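Local coordinates for protein RNase NGR3 (Nicotiana glutinosa, PDB 1VD3) that probably cleaves RNA as a ribonuclease of the T2 family, and here holds the nucleotide 2'-UMP in its active-site pocket, at residues W46-N51 and C190-H195; S158-C163 and Q175-V180. All coordinates share one frame; numbering follows the deposited sequence.

Contact 1: residues W46-N51 and C190-H195. With U2P (phosphoric acid mono-[2-(2,4-dioxo-3,4-dihydro-2H-pyrimidin-1-yl)-4-hydroxy-5-hydroxymethyl-tetrahydro-furan-3-yl] ester), chain B.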
loop_
_atom_site.group_PDB
_atom_site.type_symbol
_atom_site.label_atom_id
_atom_site.label_comp_id
_atom_site.label_asym_id
_atom_site.label_seq_id
_atom_site.Cartn_x
_atom_site.Cartn_y
_atom_site.Cartn_z
ATOM N N TRP A 46 -7.148 -4.711 1.795
ATOM C CA TRP A 46 -8.492 -4.482 2.313
ATOM C C TRP A 46 -9.698 -5.100 1.616
ATOM O O TRP A 46 -9.953 -4.826 0.447
ATOM C CB TRP A 46 -8.784 -2.978 2.392
ATOM C CG TRP A 46 -7.727 -2.093 2.975
ATOM C CD1 TRP A 46 -6.816 -2.405 3.946
ATOM C CD2 TRP A 46 -7.546 -0.699 2.691
ATOM N NE1 TRP A 46 -6.085 -1.285 4.290
ATOM C CE2 TRP A 46 -6.514 -0.227 3.532
ATOM C CE3 TRP A 46 -8.163 0.197 1.807
ATOM C CZ2 TRP A 46 -6.082 1.105 3.512
ATOM C CZ3 TRP A 46 -7.732 1.527 1.789
ATOM C CH2 TRP A 46 -6.704 1.963 2.635
ATOM N N PRO A 47 -10.462 -5.933 2.337
ATOM C CA PRO A 47 -11.657 -6.551 1.754
ATOM C C PRO A 47 -12.620 -5.378 1.524
ATOM O O PRO A 47 -12.767 -4.526 2.403
ATOM C CB PRO A 47 -12.140 -7.475 2.867
ATOM C CG PRO A 47 -10.857 -7.873 3.554
ATOM C CD PRO A 47 -10.112 -6.562 3.622
ATOM N N ASN A 48 -13.263 -5.320 0.361
ATOM C CA ASN A 48 -14.173 -4.213 0.050
ATOM C C ASN A 48 -15.438 -4.684 -0.671
ATOM O O ASN A 48 -15.494 -5.805 -1.184
ATOM C CB ASN A 48 -13.437 -3.190 -0.830
ATOM C CG ASN A 48 -13.978 -1.777 -0.685
ATOM O OD1 ASN A 48 -15.046 -1.445 -1.205
ATOM N ND2 ASN A 48 -13.235 -0.931 0.025
ATOM N N TYR A 49 -16.449 -3.815 -0.700
ATOM C CA TYR A 49 -17.713 -4.090 -1.386
ATOM C C TYR A 49 -17.748 -3.221 -2.637
ATOM O O TYR A 49 -17.132 -2.160 -2.680
ATOM C CB TYR A 49 -18.910 -3.699 -0.515
ATOM C CG TYR A 49 -19.085 -4.501 0.749
ATOM C CD1 TYR A 49 -19.483 -3.878 1.931
ATOM C CD2 TYR A 49 -18.903 -5.884 0.760
ATOM C CE1 TYR A 49 -19.699 -4.607 3.092
ATOM C CE2 TYR A 49 -19.120 -6.627 1.920
ATOM C CZ TYR A 49 -19.518 -5.978 3.083
ATOM O OH TYR A 49 -19.731 -6.697 4.234
ATOM N N GLU A 50 -18.481 -3.658 -3.653
ATOM C CA GLU A 50 -18.583 -2.877 -4.871
ATOM C C GLU A 50 -19.456 -1.637 -4.678
ATOM O O GLU A 50 -19.505 -0.761 -5.543
ATOM C CB GLU A 50 -19.117 -3.749 -6.012
ATOM C CG GLU A 50 -18.037 -4.625 -6.626
ATOM C CD GLU A 50 -18.535 -5.462 -7.783
ATOM O OE1 GLU A 50 -19.484 -5.028 -8.470
ATOM O OE2 GLU A 50 -17.964 -6.548 -8.011
ATOM N N ASN A 51 -20.137 -1.550 -3.539
ATOM C CA ASN A 51 -20.981 -0.390 -3.273
ATOM C C ASN A 51 -20.210 0.746 -2.596
ATOM O O ASN A 51 -20.804 1.722 -2.139
ATOM C CB ASN A 51 -22.198 -0.779 -2.420
ATOM C CG ASN A 51 -21.819 -1.253 -1.026
ATOM O OD1 ASN A 51 -20.691 -1.062 -0.570
ATOM N ND2 ASN A 51 -22.777 -1.862 -0.336
ATOM N N CYS A 190 -10.285 -3.026 -11.135
ATOM C CA CYS A 190 -11.067 -2.536 -10.012
ATOM C C CYS A 190 -12.510 -2.292 -10.447
ATOM O O CYS A 190 -12.755 -1.671 -11.483
ATOM C CB CYS A 190 -10.486 -1.230 -9.477
ATOM S SG CYS A 190 -8.988 -1.377 -8.451
ATOM N N PRO A 191 -13.484 -2.800 -9.674
ATOM C CA PRO A 191 -14.900 -2.604 -10.016
ATOM C C PRO A 191 -15.245 -1.131 -9.817
ATOM O O PRO A 191 -16.071 -0.565 -10.531
ATOM C CB PRO A 191 -15.628 -3.499 -9.010
ATOM C CG PRO A 191 -14.617 -4.571 -8.709
ATOM C CD PRO A 191 -13.343 -3.776 -8.580
ATOM N N ILE A 192 -14.594 -0.530 -8.826
ATOM C CA ILE A 192 -14.767 0.871 -8.470
ATOM C C ILE A 192 -13.444 1.383 -7.901
ATOM O O ILE A 192 -12.599 0.596 -7.487
ATOM C CB ILE A 192 -15.849 1.065 -7.379
ATOM C CG1 ILE A 192 -15.500 0.216 -6.152
ATOM C CG2 ILE A 192 -17.221 0.695 -7.923
ATOM C CD1 ILE A 192 -16.393 0.455 -4.969
ATOM N N PHE A 193 -13.269 2.703 -7.899
ATOM C CA PHE A 193 -12.061 3.330 -7.361
ATOM C C PHE A 193 -12.476 4.308 -6.267
ATOM O O PHE A 193 -13.645 4.686 -6.181
ATOM C CB PHE A 193 -11.335 4.139 -8.441
ATOM C CG PHE A 193 -10.619 3.310 -9.464
ATOM C CD1 PHE A 193 -9.568 2.480 -9.095
ATOM C CD2 PHE A 193 -10.962 3.404 -10.808
ATOM C CE1 PHE A 193 -8.860 1.756 -10.052
ATOM C CE2 PHE A 193 -10.261 2.683 -11.775
ATOM C CZ PHE A 193 -9.207 1.859 -11.393
ATOM N N PRO A 194 -11.530 4.710 -5.401
ATOM C CA PRO A 194 -11.883 5.668 -4.347
ATOM C C PRO A 194 -12.205 7.001 -5.041
ATOM O O PRO A 194 -11.933 7.160 -6.231
ATOM C CB PRO A 194 -10.608 5.739 -3.509
ATOM C CG PRO A 194 -10.047 4.350 -3.646
ATOM C CD PRO A 194 -10.221 4.090 -5.126
ATOM N N HIS A 195 -12.754 7.961 -4.305
ATOM C CA HIS A 195 -13.128 9.241 -4.905
ATOM C C HIS A 195 -12.292 10.467 -4.534
ATOM O O HIS A 195 -12.826 11.568 -4.401
ATOM C CB HIS A 195 -14.604 9.518 -4.609
ATOM C CG HIS A 195 -15.538 8.570 -5.292
ATOM N ND1 HIS A 195 -16.853 8.414 -4.910
ATOM C CD2 HIS A 195 -15.351 7.739 -6.344
ATOM C CE1 HIS A 195 -17.436 7.529 -5.697
ATOM N NE2 HIS A 195 -16.547 7.103 -6.577
HETATM O "O5'" U2P B . -7.335 7.741 4.641
HETATM C "C5'" U2P B . -8.466 6.886 4.934
HETATM C "C4'" U2P B . -8.045 5.775 5.906
HETATM O "O4'" U2P B . -9.225 4.880 6.178
HETATM C "C1'" U2P B . -9.056 3.417 5.803
HETATM N N1 U2P B . -9.966 2.883 4.698
HETATM C C6 U2P B . -10.194 3.776 3.679
HETATM C C5 U2P B . -10.808 3.392 2.458
HETATM C C4 U2P B . -11.253 1.988 2.315
HETATM O O4 U2P B . -11.699 1.546 1.261
HETATM N N3 U2P B . -11.125 1.175 3.485
HETATM C C2 U2P B . -10.521 1.558 4.706
HETATM O O2 U2P B . -10.500 0.791 5.647
HETATM C "C2'" U2P B . -7.516 3.348 5.715
HETATM O "O2'" U2P B . -6.890 3.142 7.017
HETATM P P U2P B . -6.762 1.790 7.810
HETATM O O1P U2P B . -6.333 1.514 9.158
HETATM O O2P U2P B . -7.833 0.855 7.347
HETATM O O3P U2P B . -5.580 1.235 7.173
HETATM C "C3'" U2P B . -7.093 4.749 5.243
HETATM O "O3'" U2P B . -5.706 4.984 5.687
#

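Contact 2: residues S158-C163 and Q175-V180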
loop_
_atom_site.group_PDB
_atom_site.type_symbol
_atom_site.label_atom_id
_atom_site.label_comp_id
_atom_site.label_asym_id
_atom_site.label_seq_id
_atom_site.Cartn_x
_atom_site.Cartn_y
_atom_site.Cartn_z
ATOM N N SER A 158 -5.148 -1.099 -14.489
ATOM C CA SER A 158 -4.904 0.289 -14.130
ATOM C C SER A 158 -5.000 0.547 -12.630
ATOM O O SER A 158 -5.946 0.120 -11.961
ATOM C CB SER A 158 -5.869 1.211 -14.882
ATOM O OG SER A 158 -7.215 0.850 -14.645
ATOM N N PRO A 159 -3.999 1.243 -12.076
ATOM C CA PRO A 159 -3.990 1.554 -10.647
ATOM C C PRO A 159 -4.729 2.861 -10.397
ATOM O O PRO A 159 -5.043 3.596 -11.337
ATOM C CB PRO A 159 -2.506 1.702 -10.350
ATOM C CG PRO A 159 -2.021 2.393 -11.585
ATOM C CD PRO A 159 -2.705 1.598 -12.691
ATOM N N TYR A 160 -5.020 3.127 -9.131
ATOM C CA TYR A 160 -5.657 4.375 -8.730
ATOM C C TYR A 160 -4.558 5.048 -7.920
ATOM O O TYR A 160 -3.983 4.427 -7.026
ATOM C CB TYR A 160 -6.867 4.121 -7.836
ATOM C CG TYR A 160 -7.340 5.360 -7.106
ATOM C CD1 TYR A 160 -8.116 6.325 -7.749
ATOM C CD2 TYR A 160 -6.993 5.576 -5.773
ATOM C CE1 TYR A 160 -8.537 7.476 -7.076
ATOM C CE2 TYR A 160 -7.404 6.718 -5.095
ATOM C CZ TYR A 160 -8.176 7.661 -5.748
ATOM O OH TYR A 160 -8.595 8.773 -5.066
ATOM N N ILE A 161 -4.257 6.303 -8.234
ATOM C CA ILE A 161 -3.201 7.015 -7.526
ATOM C C ILE A 161 -3.741 8.037 -6.541
ATOM O O ILE A 161 -4.567 8.879 -6.892
ATOM C CB ILE A 161 -2.268 7.776 -8.502
ATOM C CG1 ILE A 161 -1.734 6.833 -9.584
ATOM C CG2 ILE A 161 -1.126 8.410 -7.732
ATOM C CD1 ILE A 161 -0.882 5.698 -9.062
ATOM N N GLU A 162 -3.269 7.956 -5.304
ATOM C CA GLU A 162 -3.663 8.902 -4.278
ATOM C C GLU A 162 -2.462 9.808 -4.074
ATOM O O GLU A 162 -1.340 9.326 -3.925
ATOM C CB GLU A 162 -3.979 8.186 -2.966
ATOM C CG GLU A 162 -4.433 9.132 -1.870
ATOM C CD GLU A 162 -4.661 8.423 -0.560
ATOM O OE1 GLU A 162 -4.661 7.173 -0.554
ATOM O OE2 GLU A 162 -4.848 9.115 0.462
ATOM N N CYS A 163 -2.696 11.115 -4.083
ATOM C CA CYS A 163 -1.617 12.081 -3.902
ATOM C C CYS A 163 -1.833 12.921 -2.661
ATOM O O CYS A 163 -2.966 13.137 -2.237
ATOM C CB CYS A 163 -1.540 13.029 -5.108
ATOM S SG CYS A 163 -1.137 12.207 -6.675
ATOM N N GLN A 175 -0.041 7.120 -2.454
ATOM C CA GLN A 175 -0.411 5.712 -2.394
ATOM C C GLN A 175 -0.906 5.190 -3.735
ATOM O O GLN A 175 -1.421 5.941 -4.563
ATOM C CB GLN A 175 -1.459 5.476 -1.297
ATOM C CG GLN A 175 -0.881 5.686 0.100
ATOM C CD GLN A 175 -1.794 5.221 1.216
ATOM O OE1 GLN A 175 -1.337 4.629 2.192
ATOM N NE2 GLN A 175 -3.087 5.499 1.088
ATOM N N VAL A 176 -0.723 3.894 -3.953
ATOM C CA VAL A 176 -1.146 3.265 -5.194
ATOM C C VAL A 176 -2.105 2.136 -4.870
ATOM O O VAL A 176 -1.773 1.229 -4.104
ATOM C CB VAL A 176 0.058 2.688 -5.972
ATOM C CG1 VAL A 176 -0.427 2.008 -7.249
ATOM C CG2 VAL A 176 1.038 3.807 -6.310
ATOM N N TYR A 177 -3.295 2.202 -5.453
ATOM C CA TYR A 177 -4.313 1.186 -5.228
ATOM C C TYR A 177 -4.469 0.275 -6.433
ATOM O O TYR A 177 -4.597 0.746 -7.560
ATOM C CB TYR A 177 -5.681 1.830 -4.958
ATOM C CG TYR A 177 -5.791 2.652 -3.692
ATOM C CD1 TYR A 177 -5.024 3.798 -3.517
ATOM C CD2 TYR A 177 -6.718 2.318 -2.699
ATOM C CE1 TYR A 177 -5.171 4.602 -2.393
ATOM C CE2 TYR A 177 -6.878 3.117 -1.568
ATOM C CZ TYR A 177 -6.099 4.260 -1.424
ATOM O OH TYR A 177 -6.241 5.074 -0.319
ATOM N N LEU A 178 -4.471 -1.027 -6.180
ATOM C CA LEU A 178 -4.682 -2.032 -7.216
ATOM C C LEU A 178 -5.721 -2.974 -6.620
ATOM O O LEU A 178 -5.843 -3.063 -5.399
ATOM C CB LEU A 178 -3.386 -2.793 -7.519
ATOM C CG LEU A 178 -2.337 -2.026 -8.334
ATOM C CD1 LEU A 178 -1.045 -2.818 -8.386
ATOM C CD2 LEU A 178 -2.867 -1.777 -9.741
ATOM N N CYS A 179 -6.483 -3.662 -7.462
ATOM C CA CYS A 179 -7.492 -4.579 -6.955
ATOM C C CYS A 179 -7.101 -6.031 -7.146
ATOM O O CYS A 179 -6.453 -6.384 -8.130
ATOM C CB CYS A 179 -8.846 -4.292 -7.611
ATOM S SG CYS A 179 -9.500 -2.707 -7.007
ATOM N N VAL A 180 -7.474 -6.855 -6.170
ATOM C CA VAL A 180 -7.187 -8.284 -6.187
ATOM C C VAL A 180 -8.519 -9.006 -6.000
ATOM O O VAL A 180 -9.382 -8.530 -5.260
ATOM C CB VAL A 180 -6.218 -8.659 -5.034
ATOM C CG1 VAL A 180 -6.022 -10.165 -4.969
ATOM C CG2 VAL A 180 -4.881 -7.959 -5.240
#

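Contact 1: residues W46-N51 and C190-H195
A small van der Waals contact at the surface, with apolar side chains against backbone carbonyls and a glutamate stem, joins the end of strand 41-48 to the irregular chain that follows strand 187-188. No hydrogen bond crosses it. Glu50 and Ile192 carry most of it, with Pro191. Ile192 CG1 takes the crowded position between backbone N and carbonyl carbon (chi1 56°), and the chain then runs on anti, so that CD1 is carried to the backbone of Tyr49 and Glu50, where it meets two successive carbonyls, 3.4 Å from Glu50 O and 3.6 Å from Tyr49 O. Beside it the Glu50 side chain, extended beyond CG, crosses the Pro191 ring at about a right angle, and Glu50 CG rests 3.6 Å from Pro191 CB. Two polar links of this corner run to strand 10-16 and its approach, with Glu50 N bonded to Asp9 and Ile192 O to the hydroxyl of Tyr12.

The strand end of 46-51 faces the nucleotide. The uracil lies over one face of the Trp46 indole, offset toward its rim, with U2P N3 3.5 Å from Trp46 CE3, while Trp46 CZ2 sits 3.5 Å from U2P C2'. A hydrogen bond from NE1 to Glu97 helps fix the indole's rotation. The base thus rests against the indole face on one side, whereas the join between the segments rests on van der Waals contact alone and probably imposes little directional preference.

Contact 2: residues S158-C163 and Q175-V180
Glu162 OE1 is gripped by two donors: the hydroxyl of Tyr177, with OH 2.6 Å from OE1, and Gln175 NE2, 2.8 Å from the same oxygen. The two donors approach from opposite faces of the carboxylate, each well out of its plane, and the amide bond is somewhat bent at 150°. Glu162 gets there fully stretched, CG anti to the backbone N, alongside Gln175. Two donors on one oxygen would probably favour the charged carboxylate. The other end of the amide, Gln175 OE1, accepts from ND1 of His43, a predicted active-site residue, so Gln175 is the second-shell partner of His43, and Glu162 helps hold its amide.

Strands 160-165 and 171-181 form an antiparallel beta hairpin, with Tyr160-Tyr177 and Glu162-Gln175 as hydrogen-bonded pairs around the non-hydrogen-bonded pair Ile161-Val176. On the face of Glu162 and Gln175, Tyr160 turns its ring edge to the face of Tyr177 in a T-shaped stack, planes at 79°, CD2 of Tyr160 lying 3.5 Å from CD1 of Tyr177. An alanine in place of Tyr177 removes the hydroxyl and the ring face, and would probably loosen the hold on Glu162 OE1 and on the Tyr160 ring. On the other face Ile161 CD1 packs 3.9 Å from Val176 CG2; beyond the bridged pairs, Pro159 CB lies 3.6 Å from Leu178 CD2, with helix 144-155 against Pro159 and Ile161.

In the fold
The centres of the two contacts lie about 11 Å apart, and both reach the same antiparallel sheet. Along the chain the order is 46-51, 158-163, 175-180, 190-195, so the hairpin of contact 2 falls between the halves of contact 1. A disulfide from Cys179 to Cys190 ties them covalently, and Phe193 and Pro194 pack on Tyr160. Strand 10-16 lies between strands 41-48 and 171-181, pairing with both. The nucleotide meets contact 1 through Trp46 and Asn48; contact 2 reaches it through Gln175, bonded to His43, one of the histidines that bond U2P, and the Glu162 side chain comes within about 5 Å. The shared sheet is likely to hold base-binding end and histidine support in one frame.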